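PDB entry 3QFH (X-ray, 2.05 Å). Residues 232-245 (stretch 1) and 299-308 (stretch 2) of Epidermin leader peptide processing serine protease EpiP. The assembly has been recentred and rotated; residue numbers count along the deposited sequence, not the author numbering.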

# COMPACT_ATOMS: atom_id res chain seq x y z
N ASN A 232 -4.09 1.57 -3.24
CA ASN A 232 -3.45 1.82 -1.94
C ASN A 232 -2.57 0.65 -1.52
O ASN A 232 -3.04 -0.47 -1.40
CB ASN A 232 -4.55 2.05 -0.88
CG ASN A 232 -4.02 2.47 0.46
OD1 ASN A 232 -3.93 3.67 0.74
ND2 ASN A 232 -3.62 1.51 1.28
N ILE A 233 -1.29 0.93 -1.32
CA ILE A 233 -0.32 -0.09 -0.89
C ILE A 233 0.26 0.33 0.45
O ILE A 233 1.06 1.27 0.55
CB ILE A 233 0.80 -0.30 -1.91
CG1 ILE A 233 0.23 -0.45 -3.32
CG2 ILE A 233 1.61 -1.55 -1.57
CD1 ILE A 233 1.30 -0.58 -4.39
N SER A 234 -0.18 -0.34 1.51
CA SER A 234 0.29 -0.05 2.84
C SER A 234 1.54 -0.90 3.18
O SER A 234 2.26 -0.59 4.12
CB SER A 234 -0.87 -0.18 3.86
OG SER A 234 -1.83 0.91 3.72
N VAL A 235 1.82 -1.92 2.38
CA VAL A 235 2.99 -2.79 2.61
C VAL A 235 4.28 -2.21 2.06
O VAL A 235 4.35 -1.71 0.93
CB VAL A 235 2.83 -4.23 2.01
CG1 VAL A 235 2.76 -4.18 0.48
CG2 VAL A 235 3.99 -5.12 2.43
N GLY A 236 5.32 -2.30 2.88
CA GLY A 236 6.63 -1.85 2.50
C GLY A 236 7.57 -3.01 2.65
O GLY A 236 7.20 -4.07 3.16
N SER A 237 8.79 -2.83 2.17
CA SER A 237 9.80 -3.84 2.31
C SER A 237 11.12 -3.21 1.94
O SER A 237 11.18 -2.31 1.10
CB SER A 237 9.54 -5.02 1.38
OG SER A 237 9.81 -4.65 0.04
N TYR A 238 12.17 -3.68 2.57
CA TYR A 238 13.49 -3.21 2.26
C TYR A 238 14.05 -4.26 1.34
O TYR A 238 14.15 -5.44 1.71
CB TYR A 238 14.31 -3.00 3.51
CG TYR A 238 13.74 -1.92 4.37
CD1 TYR A 238 14.03 -0.59 4.11
CD2 TYR A 238 12.88 -2.21 5.42
CE1 TYR A 238 13.50 0.42 4.88
CE2 TYR A 238 12.34 -1.20 6.20
CZ TYR A 238 12.66 0.12 5.92
OH TYR A 238 12.14 1.14 6.68
N ILE A 239 14.39 -3.84 0.14
CA ILE A 239 14.85 -4.74 -0.89
C ILE A 239 16.31 -4.47 -1.22
O ILE A 239 16.76 -3.32 -1.20
CB ILE A 239 13.94 -4.58 -2.14
CG1 ILE A 239 14.11 -5.74 -3.11
CG2 ILE A 239 14.16 -3.22 -2.81
CD1 ILE A 239 13.10 -5.73 -4.21
N ILE A 240 17.05 -5.54 -1.49
CA ILE A 240 18.45 -5.45 -1.88
C ILE A 240 18.54 -5.55 -3.40
O ILE A 240 17.95 -6.44 -4.01
CB ILE A 240 19.29 -6.60 -1.25
CG1 ILE A 240 19.20 -6.57 0.28
CG2 ILE A 240 20.74 -6.49 -1.69
CD1 ILE A 240 19.85 -7.75 0.97
N LEU A 241 19.26 -4.61 -4.01
CA LEU A 241 19.49 -4.64 -5.45
C LEU A 241 20.90 -4.16 -5.69
O LEU A 241 21.40 -3.29 -4.96
CB LEU A 241 18.50 -3.80 -6.25
CG LEU A 241 18.54 -2.28 -6.11
CD1 LEU A 241 17.74 -1.64 -7.23
CD2 LEU A 241 18.04 -1.87 -4.74
N ASP A 242 21.53 -4.70 -6.72
CA ASP A 242 22.92 -4.41 -7.01
C ASP A 242 23.13 -4.07 -8.48
O ASP A 242 23.38 -4.95 -9.31
CB ASP A 242 23.74 -5.63 -6.62
CG ASP A 242 25.21 -5.38 -6.66
OD1 ASP A 242 25.96 -6.32 -6.37
OD2 ASP A 242 25.62 -4.24 -6.98
N LYS A 243 23.10 -2.78 -8.80
CA LYS A 243 23.25 -2.31 -10.19
C LYS A 243 24.62 -2.57 -10.83
O LYS A 243 24.77 -2.44 -12.04
CB LYS A 243 22.89 -0.82 -10.29
CG LYS A 243 21.43 -0.56 -9.92
CD LYS A 243 20.97 0.86 -10.23
CE LYS A 243 19.49 1.03 -9.87
NZ LYS A 243 18.94 2.36 -10.25
N ASN A 244 25.61 -2.96 -10.02
CA ASN A 244 26.96 -3.26 -10.53
C ASN A 244 27.08 -4.68 -11.10
O ASN A 244 28.08 -5.01 -11.75
CB ASN A 244 27.98 -3.08 -9.41
CG ASN A 244 27.97 -1.67 -8.84
OD1 ASN A 244 27.88 -0.69 -9.57
ND2 ASN A 244 28.07 -1.57 -7.51
N ASP A 245 26.07 -5.50 -10.86
CA ASP A 245 26.04 -6.88 -11.35
C ASP A 245 25.07 -6.93 -12.51
O ASP A 245 23.93 -6.50 -12.38
CB ASP A 245 25.57 -7.82 -10.23
CG ASP A 245 25.57 -9.31 -10.65
OD1 ASP A 245 25.78 -9.63 -11.85
OD2 ASP A 245 25.37 -10.16 -9.76
N GLY A 299 26.94 -6.26 1.73
CA GLY A 299 27.41 -6.36 0.34
C GLY A 299 27.77 -5.00 -0.24
O GLY A 299 27.97 -4.05 0.51
N ASN A 300 27.82 -4.91 -1.58
CA ASN A 300 28.18 -3.65 -2.28
C ASN A 300 27.46 -3.36 -3.61
O ASN A 300 28.11 -3.31 -4.65
CB ASN A 300 29.70 -3.63 -2.55
CG ASN A 300 30.51 -3.24 -1.33
OD1 ASN A 300 30.35 -2.15 -0.79
ND2 ASN A 300 31.43 -4.11 -0.94
N GLY A 301 26.13 -3.18 -3.63
CA GLY A 301 25.27 -3.27 -2.46
C GLY A 301 24.42 -2.04 -2.15
O GLY A 301 24.95 -1.02 -1.73
N GLU A 302 23.11 -2.13 -2.36
CA GLU A 302 22.18 -1.05 -1.97
C GLU A 302 20.82 -1.58 -1.53
O GLU A 302 20.28 -2.50 -2.14
CB GLU A 302 21.98 0.00 -3.07
CG GLU A 302 23.11 1.02 -3.21
CD GLU A 302 22.67 2.33 -3.89
OE1 GLU A 302 21.44 2.59 -4.00
OE2 GLU A 302 23.56 3.13 -4.28
N VAL A 303 20.29 -0.98 -0.47
CA VAL A 303 18.99 -1.34 0.05
C VAL A 303 18.00 -0.20 -0.21
O VAL A 303 18.35 0.96 -0.03
CB VAL A 303 19.06 -1.63 1.56
CG1 VAL A 303 17.68 -1.87 2.12
CG2 VAL A 303 19.96 -2.83 1.81
N LYS A 304 16.79 -0.53 -0.63
CA LYS A 304 15.77 0.49 -0.90
C LYS A 304 14.44 0.18 -0.22
O LYS A 304 14.07 -0.99 -0.08
CB LYS A 304 15.53 0.65 -2.40
CG LYS A 304 16.72 1.18 -3.17
CD LYS A 304 16.30 1.78 -4.52
CE LYS A 304 15.51 3.08 -4.34
NZ LYS A 304 15.05 3.68 -5.62
N ASP A 305 13.75 1.23 0.20
CA ASP A 305 12.44 1.11 0.81
C ASP A 305 11.45 1.12 -0.36
O ASP A 305 11.30 2.14 -1.01
CB ASP A 305 12.21 2.29 1.77
CG ASP A 305 10.90 2.22 2.53
OD1 ASP A 305 10.21 1.18 2.47
OD2 ASP A 305 10.55 3.22 3.20
N VAL A 306 10.79 -0.01 -0.63
CA VAL A 306 9.89 -0.11 -1.78
C VAL A 306 8.49 -0.60 -1.40
O VAL A 306 8.32 -1.36 -0.46
CB VAL A 306 10.48 -1.01 -2.89
CG1 VAL A 306 11.92 -0.61 -3.17
CG2 VAL A 306 10.39 -2.46 -2.53
N PRO A 307 7.47 -0.15 -2.14
CA PRO A 307 7.52 0.73 -3.29
C PRO A 307 7.57 2.24 -2.98
O PRO A 307 7.53 3.04 -3.90
CB PRO A 307 6.22 0.40 -4.03
CG PRO A 307 5.27 0.06 -2.93
CD PRO A 307 6.08 -0.60 -1.86
N ALA A 308 7.70 2.60 -1.70
CA ALA A 308 7.67 4.02 -1.32
C ALA A 308 8.68 4.90 -2.04
O ALA A 308 8.39 6.06 -2.32
CB ALA A 308 7.84 4.18 0.21

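Two antiparallel strands make this contact, and their backbone ladder fixes where the side chains of the paired residues begin. Ile-239 and Lys-304 form its best-made rung: Ile-239 N donates to Lys-304 O at 2.9 Å, and Lys-304 N donates to Ile-239 O at 2.8 Å, both nearly straight. The rungs beyond are less even. Val-306 N reaches Ser-237 O at 2.9 Å in an almost linear bond, while the return bond from Ser-237 N to Val-306 O, 3.0 Å long, is bent and weak. Leu-241 N to Glu-302 O is sound at 3.0 Å, but Glu-302 N to Leu-241 O stretches to a weak 3.3 Å. Between these rungs the alpha carbons draw closer, and CA-H...O contacts fill in, as from Val-303 CA to Ile-239 O at 3.2 Å.

The alternation sorts the side chains onto two faces. Tyr-238, Ile-240, Val-303 and Asp-305 share one. Here Val-303, with chi1 t, sets its two methyls against different neighbours: Val-303 CG1 lies 3.8 Å from Tyr-238 CB, and Val-303 CG2 lies 4.1 Å from Ile-240 CG1. A single branched residue thus bridges two positions of the opposing strand. Tyr-238 takes chi1 m with chi2 near -83°, which carries its ring across to Asp-305, where Tyr-238 CE1 comes within 3.9 Å of Asp-305 CB. Asp-305 OD1 sits over one face of that ring, while its OD2 is hydrogen-bonded elsewhere in the structure, as is the tyrosine OH. The aromatic ring therefore packs through its body while its polar tip is satisfied away from this contact.

On the other face lie Ser-237, Ile-239, Leu-241, Glu-302, Lys-304 and Val-306. Ile-239 is extended, chi1 and chi2 both t, and Ile-239 CG2 meets Val-306 CG1 at 3.5 Å. The other methyl of Val-306, CG2, is 3.4 Å from Ser-237 OG, so with chi1 m this valine touches two residues across the ladder. Leu-241 adopts chi1 p, and the end of its side chain comes nearer the partner strand: Leu-241 CD2 packs 3.7 Å from Lys-304 CG. The lysine offers its aliphatic stem to this contact, then turns at chi3 p, and its end leads away.

The margins use different devices. A cis peptide precedes Pro-307, whose ring reaches back to stretch 1, with Pro-307 CD 3.5 Å from Val-235 O and Pro-307 CG 4.2 Å from Ile-233 CG2. At the far end, Gly-301 also follows a cis peptide and has phi of 123°, a value that favours glycine; an ideal CB there would lie 2.4 Å from Gly-299 C. Across from it, Asp-242 opens a type I turn. The chi1 t conformation of Asp-242 lets Asp-242 OD2 accept a hydrogen bond from Asn-244 N at 3.3 Å, tying the side chain to the turn it begins. Asn-244, chi1 m, then sends Asn-244 ND2 across to Asn-300 O, a weak 3.3 Å bond.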